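Local coordinates for major capsid protein (Norovirus Hu/GI.7/TCH-060/USA/2003, PDB 4P25) that forms the protruding P domain of the norovirus capsid, which binds histo-blood group antigen glycans, here Lewis Y, and pairs with a second copy of itself, at residues T31-D35 and Q36-V40; L82-L85 and D86-Y90; V228-F231 and V232-A236. One frame throughout, in Å; residues are numbered along the deposited sequence.

Interaction 1. Residues T31-D35 and Q36-V40; sequences TVSTD and QNQVV
CG of Asp-35 stands opposite its own N (chi1 174°), beside the carbonyl carbon, and OD1 comes to the N-H of Asn-37; Ser-33 has OG swung in between its own N and carbonyl carbon (chi1 55°), facing the carbonyl of Asp-35. OD1 of Asp-35 accepts from the backbone N of Asn-37 at 2.9 Å, the N-H coming from above the carboxylate plane. The carbonyl O of Asp-35 is gripped twice: OG of Ser-33 donates to it over 2.7 Å, and N of Gln-38 reaches it from the opposite face of the peptide plane at 3.0 Å. That second bond closes a type I beta turn from Asp-35 to Gln-38, in the surface loop that follows strand 29-31. Three waters stitch the two limbs further. One donates to both OG of Ser-33 and O of Gln-38; another accepts from N of Asp-35 and donates to OE1 of Gln-38. This OE1, ending an extended chain, also lies 3.6 Å from CB of Ser-33. The third links O of Ser-33 with NE2 of Gln-36. The Gln-36 chain runs obliquely past Val-32, NE2 4.2 Å from CG2 of Val-32, and both side chains rest on Ala-201 of strand 201-208.

Interaction 2. Residues L82-L85 and D86-Y90; sequences LTEL and DGTPY
The side chain of Glu-84 runs along the 86-90 backbone to the Tyr-90 ring. Its CB sits 3.5 Å from OD1 of Asp-86 and also close to the carbonyl O of Thr-88. CG lies against the carbonyl oxygens of Thr-88 and Pro-89, 3.8 Å from each. A bend at the next bond (chi2 -70°) folds the carboxylate toward Tyr-90: OE2 meets the ring at its edge, near the ring plane and 3.4 Å from CD1 of Tyr-90, with carboxylate and ring planes 59° apart. The other oxygen, OE1, accepts from the backbone N of Leu-99, while the phenol OH of Tyr-90 is bonded to O of His-139; these outside bonds fix the two far ends. The backbone here makes a type I beta turn from Glu-84 to Gly-87, where the chain leaves strand 78-83 of the six-stranded antiparallel sheet. Gly-87 N donates to O of Glu-84 at 3.0 Å, and OG1 of Thr-83 reaches the same oxygen from the opposite face at 2.9 Å. N of Glu-84 in turn bonds O of Thr-88. An Asx turn overlaps this one: OD1 of Asp-86 takes the backbone N of Thr-88 from above its carboxylate plane and, on the syn side at 2.7 Å, OG1 of Thr-88. Nearer the strand, a water bridges O of Leu-82 and N of Tyr-90.

Interaction 3. Residues V228-F231 and V232-A236; sequences VSHF and VEQQA
His-230 and Gln-234, one turn apart on helix 225-234, lean over the same side with the imidazole and amide planes 75° apart. OE1 of Gln-234 approaches the ring obliquely, 3.9 Å from both CD2 and NE2 of His-230. Both side chains place CG anti to the backbone N (chi1 -163° and -174°), and the glutamine is extended beyond it, which carries the two tips to a shared partner: NE2 of His-230 is hydrogen-bonded to OG1 of Thr-9, whose N-H goes to OE1 of Gln-234. Val-228 and Val-232 line another side, their methyls CG1 and CG2 only loosely apposed at 4.5 Å; CG2 of Val-232 lies closer, 3.3 Å, to the carbonyl O of Val-228. OE2 of Glu-233 accepts from the backbone N of Asn-12 of the second subunit.

Four successive N-H(i+4) to O(i) bonds form the helical frame, from Val-232 N to Val-228 O at 3.0 Å through Gln-235 N to Phe-231 O at 3.1 Å. Gln-235 then adopts positive phi (49°) and ends the helix. Its side chain folds back, and NE2 donates to O of Val-232 at 2.8 Å, nearly straight and in the amide plane. A water accepts from N of Ala-236 and donates to O of Phe-231. O of Phe-231 thus takes a backbone N-H and a water, and O of Val-232 the side-chain amide, while the polar tips on the flank tie this short helix to the N-terminal segments of its own chain and of its dimer partner.

The three sites follow one another along the chain without interleaving, and none touches another. Interactions 1 and 2 lie on opposite sides of the chain's centre, their centres 35 Å apart; interaction 3 stands 27 Å from interaction 1 and 24 Å from interaction 2, centre to centre. Interaction 1 shapes the loop after strand 29-31, which pairs antiparallel with strand 201-208 in the seven-stranded sheet. Interaction 2 is the turn leaving strand 78-83 of the six-stranded sheet, whose strands 108-115, 125-130 and 154-163 contribute residues to the glycan pocket. Interaction 3 takes in the later part and C-terminal end of helix 225-234. The contacts thus lie in separate parts of the P domain: a loop beside one sheet, the turn leaving the other, and a helix touching the second subunit.

Interaction 1. Residues T31-D35 and Q36-V40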
ATOM      1  N   THR A  31      11.654   8.827  14.746  1.00 11.13           N
ATOM      2  CA  THR A  31      11.910   9.251  16.114  1.00 12.60           C
ATOM      3  C   THR A  31      12.581   8.128  16.889  1.00 11.28           C
ATOM      4  O   THR A  31      12.652   6.991  16.415  1.00 13.17           O
ATOM      5  CB  THR A  31      10.611   9.690  16.825  1.00 16.39           C
ATOM      6  OG1 THR A  31      10.940  10.432  18.010  1.00 18.03           O
ATOM      7  CG2 THR A  31       9.747   8.483  17.190  1.00 17.96           C
ATOM      8  N   VAL A  32      13.097   8.457  18.066  1.00 13.73           N
ATOM      9  CA  VAL A  32      13.534   7.442  19.011  1.00 11.11           C
ATOM     10  C   VAL A  32      12.529   7.452  20.153  1.00 13.19           C
ATOM     11  O   VAL A  32      11.830   8.447  20.352  1.00 17.32           O
ATOM     12  CB  VAL A  32      14.959   7.716  19.524  1.00 12.20           C
ATOM     13  CG1 VAL A  32      15.974   7.491  18.408  1.00 14.64           C
ATOM     14  CG2 VAL A  32      15.070   9.134  20.078  1.00 14.73           C
ATOM     15  N   SER A  33      12.425   6.350  20.887  1.00 13.37           N
ATOM     16  CA  SER A  33      11.469   6.294  21.990  1.00 14.55           C
ATOM     17  C   SER A  33      11.923   7.173  23.151  1.00 14.86           C
ATOM     18  O   SER A  33      13.125   7.372  23.354  1.00 17.52           O
ATOM     19  CB  SER A  33      11.222   4.850  22.438  1.00 17.70           C
ATOM     20  OG  SER A  33      12.426   4.181  22.767  1.00 16.06           O
ATOM     21  N   THR A  34      10.962   7.713  23.896  1.00 22.26           N
ATOM     22  CA  THR A  34      11.259   8.605  25.019  1.00 22.42           C
ATOM     23  C   THR A  34      12.120   7.894  26.064  1.00 18.16           C
ATOM     24  O   THR A  34      13.076   8.463  26.583  1.00 23.91           O
ATOM     25  CB  THR A  34       9.972   9.178  25.649  1.00 29.45           C
ATOM     26  OG1 THR A  34       9.259   9.936  24.664  1.00 35.73           O
ATOM     27  CG2 THR A  34      10.309  10.088  26.821  1.00 31.69           C
ATOM     28  N   ASP A  35      11.779   6.643  26.354  1.00 20.91           N
ATOM     29  CA  ASP A  35      12.663   5.753  27.093  1.00 23.41           C
ATOM     30  C   ASP A  35      13.416   4.936  26.053  1.00 24.03           C
ATOM     31  O   ASP A  35      12.832   4.079  25.396  1.00 22.39           O
ATOM     32  CB  ASP A  35      11.844   4.841  28.011  1.00 28.07           C
ATOM     33  CG  ASP A  35      12.687   3.777  28.711  1.00 34.09           C
ATOM     34  OD1 ASP A  35      13.928   3.770  28.576  1.00 28.89           O
ATOM     35  OD2 ASP A  35      12.088   2.943  29.419  1.00 42.03           O
ATOM     36  N   GLN A  36      14.710   5.199  25.902  1.00 21.15           N
ATOM     37  CA  GLN A  36      15.481   4.545  24.845  1.00 21.69           C
ATOM     38  C   GLN A  36      15.802   3.079  25.138  1.00 25.49           C
ATOM     39  O   GLN A  36      16.375   2.388  24.293  1.00 23.10           O
ATOM     40  CB  GLN A  36      16.755   5.329  24.522  1.00 23.21           C
ATOM     41  CG  GLN A  36      16.497   6.601  23.727  1.00 21.74           C
ATOM     42  CD  GLN A  36      17.747   7.441  23.544  1.00 22.62           C
ATOM     43  OE1 GLN A  36      18.866   6.924  23.550  1.00 26.58           O
ATOM     44  NE2 GLN A  36      17.562   8.745  23.388  1.00 23.74           N
ATOM     45  N   ASN A  37      15.430   2.609  26.326  1.00 24.29           N
ATOM     46  CA  ASN A  37      15.545   1.191  26.646  1.00 27.94           C
ATOM     47  C   ASN A  37      14.254   0.423  26.376  1.00 25.67           C
ATOM     48  O   ASN A  37      14.193  -0.788  26.600  1.00 25.83           O
ATOM     49  CB  ASN A  37      15.957   0.995  28.103  1.00 27.68           C
ATOM     50  CG  ASN A  37      17.251   1.696  28.441  1.00 33.91           C
ATOM     51  OD1 ASN A  37      17.298   2.531  29.342  1.00 40.40           O
ATOM     52  ND2 ASN A  37      18.313   1.361  27.718  1.00 33.40           N
ATOM     53  N   GLN A  38      13.226   1.126  25.908  1.00 21.29           N
ATOM     54  CA  GLN A  38      11.940   0.484  25.634  1.00 17.21           C
ATOM     55  C   GLN A  38      12.070  -0.660  24.626  1.00 16.99           C
ATOM     56  O   GLN A  38      12.655  -0.495  23.556  1.00 16.50           O
ATOM     57  CB  GLN A  38      10.900   1.501  25.147  1.00 17.49           C
ATOM     58  CG  GLN A  38       9.555   0.870  24.787  1.00 19.53           C
ATOM     59  CD  GLN A  38       8.465   1.888  24.483  1.00 25.10           C
ATOM     60  OE1 GLN A  38       8.715   3.092  24.419  1.00 29.03           O
ATOM     61  NE2 GLN A  38       7.241   1.400  24.300  1.00 25.61           N
ATOM     62  N   VAL A  39      11.521  -1.814  24.990  1.00 18.35           N
ATOM     63  CA  VAL A  39      11.498  -2.985  24.121  1.00 15.83           C
ATOM     64  C   VAL A  39      10.162  -3.049  23.390  1.00 11.28           C
ATOM     65  O   VAL A  39       9.115  -2.825  23.997  1.00 19.18           O
ATOM     66  CB  VAL A  39      11.671  -4.285  24.949  1.00 16.50           C
ATOM     67  CG1 VAL A  39      11.519  -5.517  24.072  1.00 18.83           C
ATOM     68  CG2 VAL A  39      13.016  -4.291  25.653  1.00 21.15           C
ATOM     69  N   VAL A  40      10.196  -3.327  22.088  1.00 13.41           N
ATOM     70  CA  VAL A  40       8.963  -3.530  21.327  1.00 11.72           C
ATOM     71  C   VAL A  40       8.926  -4.932  20.728  1.00  9.38           C
ATOM     72  O   VAL A  40       9.946  -5.619  20.660  1.00 11.75           O
ATOM     73  CB  VAL A  40       8.768  -2.473  20.207  1.00 14.55           C
ATOM     74  CG1 VAL A  40       8.702  -1.066  20.806  1.00 11.68           C
ATOM     75  CG2 VAL A  40       9.868  -2.583  19.144  1.00 13.66           C
TER
HETATM   76  O   HOH W   1      13.119   1.571  22.030  1.00 13.78           O
HETATM   77  O   HOH W   2      14.753   9.753  23.835  1.00 26.53           O
HETATM   78  O   HOH W   3       9.347   5.386  25.716  1.00 28.24           O

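Interaction 2. Residues L82-L85 and D86-Y90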
ATOM      1  N   LEU A  82     -11.932 -16.258  10.144  1.00  8.03           N
ATOM      2  CA  LEU A  82     -10.899 -15.609   9.336  1.00  7.51           C
ATOM      3  C   LEU A  82     -10.390 -16.462   8.176  1.00  8.74           C
ATOM      4  O   LEU A  82     -10.321 -17.685   8.272  1.00  9.22           O
ATOM      5  CB  LEU A  82      -9.722 -15.188  10.219  1.00  9.02           C
ATOM      6  CG  LEU A  82     -10.035 -14.204  11.351  1.00 10.76           C
ATOM      7  CD1 LEU A  82      -8.795 -13.916  12.198  1.00 13.00           C
ATOM      8  CD2 LEU A  82     -10.639 -12.914  10.793  1.00 10.17           C
ATOM      9  N   THR A  83     -10.055 -15.797   7.072  1.00  9.69           N
ATOM     10  CA  THR A  83      -9.289 -16.411   5.996  1.00  8.35           C
ATOM     11  C   THR A  83      -8.058 -15.550   5.736  1.00  7.58           C
ATOM     12  O   THR A  83      -7.922 -14.473   6.315  1.00  8.99           O
ATOM     13  CB  THR A  83     -10.101 -16.507   4.685  1.00 12.92           C
ATOM     14  OG1 THR A  83     -10.410 -15.191   4.204  1.00 12.39           O
ATOM     15  CG2 THR A  83     -11.395 -17.291   4.904  1.00 12.45           C
ATOM     16  N   GLU A  84      -7.166 -16.009   4.863  1.00  7.40           N
ATOM     17  CA  GLU A  84      -6.114 -15.134   4.373  1.00  7.29           C
ATOM     18  C   GLU A  84      -6.776 -14.058   3.508  1.00  6.54           C
ATOM     19  O   GLU A  84      -7.925 -14.215   3.074  1.00  9.35           O
ATOM     20  CB  GLU A  84      -5.067 -15.924   3.579  1.00  7.63           C
ATOM     21  CG  GLU A  84      -4.386 -17.040   4.376  1.00  8.62           C
ATOM     22  CD  GLU A  84      -3.448 -16.528   5.466  1.00  8.34           C
ATOM     23  OE1 GLU A  84      -3.105 -15.323   5.462  1.00  9.42           O
ATOM     24  OE2 GLU A  84      -3.054 -17.342   6.335  1.00 11.86           O
ATOM     25  N   LEU A  85      -6.059 -12.965   3.265  1.00  6.97           N
ATOM     26  CA  LEU A  85      -6.618 -11.822   2.533  1.00  7.93           C
ATOM     27  C   LEU A  85      -7.002 -12.145   1.087  1.00 10.49           C
ATOM     28  O   LEU A  85      -7.840 -11.457   0.493  1.00 10.78           O
ATOM     29  CB  LEU A  85      -5.650 -10.643   2.563  1.00  8.71           C
ATOM     30  CG  LEU A  85      -5.350 -10.063   3.950  1.00  8.47           C
ATOM     31  CD1 LEU A  85      -4.245  -9.017   3.869  1.00  8.37           C
ATOM     32  CD2 LEU A  85      -6.616  -9.484   4.586  1.00  8.88           C
ATOM     33  N   ASP A  86      -6.394 -13.186   0.523  1.00  8.79           N
ATOM     34  CA  ASP A  86      -6.693 -13.584  -0.852  1.00 10.23           C
ATOM     35  C   ASP A  86      -7.882 -14.547  -0.931  1.00  9.46           C
ATOM     36  O   ASP A  86      -8.246 -15.032  -2.010  1.00 12.63           O
ATOM     37  CB  ASP A  86      -5.445 -14.161  -1.543  1.00 12.23           C
ATOM     38  CG  ASP A  86      -4.967 -15.461  -0.918  1.00 14.71           C
ATOM     39  OD1 ASP A  86      -5.549 -15.906   0.092  1.00 13.03           O
ATOM     40  OD2 ASP A  86      -3.984 -16.035  -1.436  1.00 19.42           O
ATOM     41  N   GLY A  87      -8.489 -14.814   0.222  1.00 10.70           N
ATOM     42  CA  GLY A  87      -9.669 -15.659   0.290  1.00 10.33           C
ATOM     43  C   GLY A  87      -9.364 -17.127   0.524  1.00 11.60           C
ATOM     44  O   GLY A  87     -10.277 -17.925   0.754  1.00 15.98           O
ATOM     45  N   THR A  88      -8.092 -17.503   0.447  1.00 11.48           N
ATOM     46  CA  THR A  88      -7.732 -18.896   0.721  1.00 10.92           C
ATOM     47  C   THR A  88      -7.835 -19.185   2.218  1.00  9.04           C
ATOM     48  O   THR A  88      -7.717 -18.272   3.047  1.00 11.50           O
ATOM     49  CB  THR A  88      -6.324 -19.260   0.205  1.00 16.04           C
ATOM     50  OG1 THR A  88      -5.338 -18.476   0.886  1.00 14.53           O
ATOM     51  CG2 THR A  88      -6.230 -19.031  -1.301  1.00 17.76           C
ATOM     52  N   PRO A  89      -8.077 -20.453   2.572  1.00  9.67           N
ATOM     53  CA  PRO A  89      -8.239 -20.799   3.985  1.00  9.78           C
ATOM     54  C   PRO A  89      -7.049 -20.404   4.847  1.00 10.41           C
ATOM     55  O   PRO A  89      -5.882 -20.552   4.454  1.00 11.11           O
ATOM     56  CB  PRO A  89      -8.398 -22.323   3.951  1.00 12.67           C
ATOM     57  CG  PRO A  89      -9.030 -22.587   2.618  1.00 11.34           C
ATOM     58  CD  PRO A  89      -8.376 -21.594   1.686  1.00 10.55           C
ATOM     59  N   TYR A  90      -7.371 -19.860   6.014  1.00 11.25           N
ATOM     60  CA  TYR A  90      -6.396 -19.673   7.071  1.00  9.37           C
ATOM     61  C   TYR A  90      -6.313 -20.972   7.841  1.00 11.45           C
ATOM     62  O   TYR A  90      -7.340 -21.568   8.175  1.00 16.70           O
ATOM     63  CB  TYR A  90      -6.859 -18.573   8.027  1.00 10.50           C
ATOM     64  CG  TYR A  90      -6.020 -18.495   9.284  1.00  8.13           C
ATOM     65  CD1 TYR A  90      -4.695 -18.081   9.225  1.00  9.87           C
ATOM     66  CD2 TYR A  90      -6.548 -18.835  10.528  1.00 10.44           C
ATOM     67  CE1 TYR A  90      -3.912 -18.006  10.371  1.00  8.12           C
ATOM     68  CE2 TYR A  90      -5.770 -18.763  11.682  1.00 10.64           C
ATOM     69  CZ  TYR A  90      -4.452 -18.348  11.595  1.00  9.85           C
ATOM     70  OH  TYR A  90      -3.671 -18.279  12.723  1.00 10.70           O
TER
HETATM   71  O   HOH W   4     -10.128 -19.850   6.699  1.00 15.75           O

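Interaction 3. Residues V228-F231 and V232-A236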
ATOM      1  N   VAL A 228      10.721  -4.040   3.685  1.00  8.36           N
ATOM      2  CA  VAL A 228      10.336  -5.442   3.784  1.00  8.67           C
ATOM      3  C   VAL A 228      10.271  -6.110   2.409  1.00  9.35           C
ATOM      4  O   VAL A 228      10.894  -7.151   2.192  1.00  9.29           O
ATOM      5  CB  VAL A 228       8.982  -5.599   4.503  1.00  8.62           C
ATOM      6  CG1 VAL A 228       8.512  -7.042   4.436  1.00 10.00           C
ATOM      7  CG2 VAL A 228       9.093  -5.152   5.952  1.00 13.09           C
ATOM      8  N   SER A 229       9.532  -5.519   1.475  1.00  8.43           N
ATOM      9  CA  SER A 229       9.428  -6.131   0.150  1.00  9.84           C
ATOM     10  C   SER A 229      10.775  -6.143  -0.575  1.00  9.72           C
ATOM     11  O   SER A 229      11.074  -7.076  -1.315  1.00 13.32           O
ATOM     12  CB  SER A 229       8.331  -5.486  -0.705  1.00 13.55           C
ATOM     13  OG  SER A 229       8.535  -4.099  -0.872  1.00 15.55           O
ATOM     14  N   HIS A 230      11.593  -5.121  -0.344  1.00 10.63           N
ATOM     15  CA  HIS A 230      12.941  -5.078  -0.915  1.00  9.78           C
ATOM     16  C   HIS A 230      13.767  -6.286  -0.455  1.00 11.09           C
ATOM     17  O   HIS A 230      14.399  -6.960  -1.272  1.00 11.97           O
ATOM     18  CB  HIS A 230      13.641  -3.779  -0.500  1.00 11.78           C
ATOM     19  CG  HIS A 230      14.847  -3.440  -1.323  1.00 15.32           C
ATOM     20  ND1 HIS A 230      14.761  -2.824  -2.552  1.00 23.34           N
ATOM     21  CD2 HIS A 230      16.168  -3.599  -1.073  1.00 15.80           C
ATOM     22  CE1 HIS A 230      15.977  -2.634  -3.035  1.00 19.29           C
ATOM     23  NE2 HIS A 230      16.849  -3.094  -2.157  1.00 20.67           N
ATOM     24  N   PHE A 231      13.752  -6.566   0.844  1.00 10.91           N
ATOM     25  CA  PHE A 231      14.524  -7.687   1.378  1.00 10.30           C
ATOM     26  C   PHE A 231      13.996  -9.029   0.875  1.00  9.08           C
ATOM     27  O   PHE A 231      14.776  -9.913   0.524  1.00 13.03           O
ATOM     28  CB  PHE A 231      14.553  -7.665   2.911  1.00 10.73           C
ATOM     29  CG  PHE A 231      15.146  -6.411   3.493  1.00 13.25           C
ATOM     30  CD1 PHE A 231      16.083  -5.674   2.785  1.00 17.31           C
ATOM     31  CD2 PHE A 231      14.764  -5.971   4.749  1.00 17.98           C
ATOM     32  CE1 PHE A 231      16.623  -4.519   3.316  1.00 20.81           C
ATOM     33  CE2 PHE A 231      15.304  -4.810   5.290  1.00 16.71           C
ATOM     34  CZ  PHE A 231      16.233  -4.086   4.570  1.00 17.99           C
ATOM     35  N   VAL A 232      12.673  -9.181   0.856  1.00 11.50           N
ATOM     36  CA  VAL A 232      12.043 -10.400   0.347  1.00 10.09           C
ATOM     37  C   VAL A 232      12.417 -10.639  -1.111  1.00  9.75           C
ATOM     38  O   VAL A 232      12.766 -11.753  -1.501  1.00 13.50           O
ATOM     39  CB  VAL A 232      10.505 -10.324   0.471  1.00 10.89           C
ATOM     40  CG1 VAL A 232       9.840 -11.450  -0.316  1.00 14.80           C
ATOM     41  CG2 VAL A 232      10.088 -10.372   1.931  1.00 12.48           C
ATOM     42  N   GLU A 233      12.349  -9.572  -1.898  1.00 12.81           N
ATOM     43  CA  GLU A 233      12.629  -9.611  -3.328  1.00 17.86           C
ATOM     44  C   GLU A 233      14.099  -9.952  -3.612  1.00 17.03           C
ATOM     45  O   GLU A 233      14.412 -10.791  -4.468  1.00 16.59           O
ATOM     46  CB  GLU A 233      12.268  -8.242  -3.922  1.00 26.61           C
ATOM     47  CG  GLU A 233      12.063  -8.207  -5.414  1.00 42.94           C
ATOM     48  CD  GLU A 233      13.321  -7.844  -6.166  1.00 40.71           C
ATOM     49  OE1 GLU A 233      14.213  -7.202  -5.568  1.00 43.70           O
ATOM     50  OE2 GLU A 233      13.423  -8.202  -7.356  1.00 34.21           O
ATOM     51  N   GLN A 234      14.997  -9.314  -2.869  1.00 17.89           N
ATOM     52  CA  GLN A 234      16.427  -9.380  -3.154  1.00 19.47           C
ATOM     53  C   GLN A 234      17.085 -10.687  -2.692  1.00 19.55           C
ATOM     54  O   GLN A 234      17.985 -11.190  -3.363  1.00 24.36           O
ATOM     55  CB  GLN A 234      17.133  -8.161  -2.534  1.00 21.99           C
ATOM     56  CG  GLN A 234      18.613  -8.014  -2.861  1.00 38.24           C
ATOM     57  CD  GLN A 234      19.187  -6.684  -2.384  1.00 41.03           C
ATOM     58  OE1 GLN A 234      18.969  -6.270  -1.243  1.00 39.60           O
ATOM     59  NE2 GLN A 234      19.913  -6.004  -3.264  1.00 44.09           N
ATOM     60  N   GLN A 235      16.623 -11.231  -1.566  1.00 18.09           N
ATOM     61  CA  GLN A 235      17.225 -12.425  -0.957  1.00 20.31           C
ATOM     62  C   GLN A 235      18.748 -12.292  -0.843  1.00 25.72           C
ATOM     63  O   GLN A 235      19.488 -13.220  -1.175  1.00 25.20           O
ATOM     64  CB  GLN A 235      16.866 -13.697  -1.739  1.00 24.59           C
ATOM     65  CG  GLN A 235      15.376 -14.038  -1.791  1.00 29.99           C
ATOM     66  CD  GLN A 235      14.826 -14.517  -0.459  1.00 33.95           C
ATOM     67  OE1 GLN A 235      15.284 -15.520   0.092  1.00 43.25           O
ATOM     68  NE2 GLN A 235      13.834 -13.804   0.062  1.00 39.43           N
ATOM     69  N   ALA A 236      19.207 -11.134  -0.381  1.00 23.40           N
ATOM     70  CA  ALA A 236      20.635 -10.828  -0.339  1.00 26.37           C
ATOM     71  C   ALA A 236      21.358 -11.568   0.782  1.00 22.19           C
ATOM     72  O   ALA A 236      20.799 -11.770   1.859  1.00 29.68           O
ATOM     73  CB  ALA A 236      20.848  -9.324  -0.204  1.00 27.76           C
TER
HETATM   74  O   HOH W   5      17.461  -9.452   1.048  1.00 17.15           O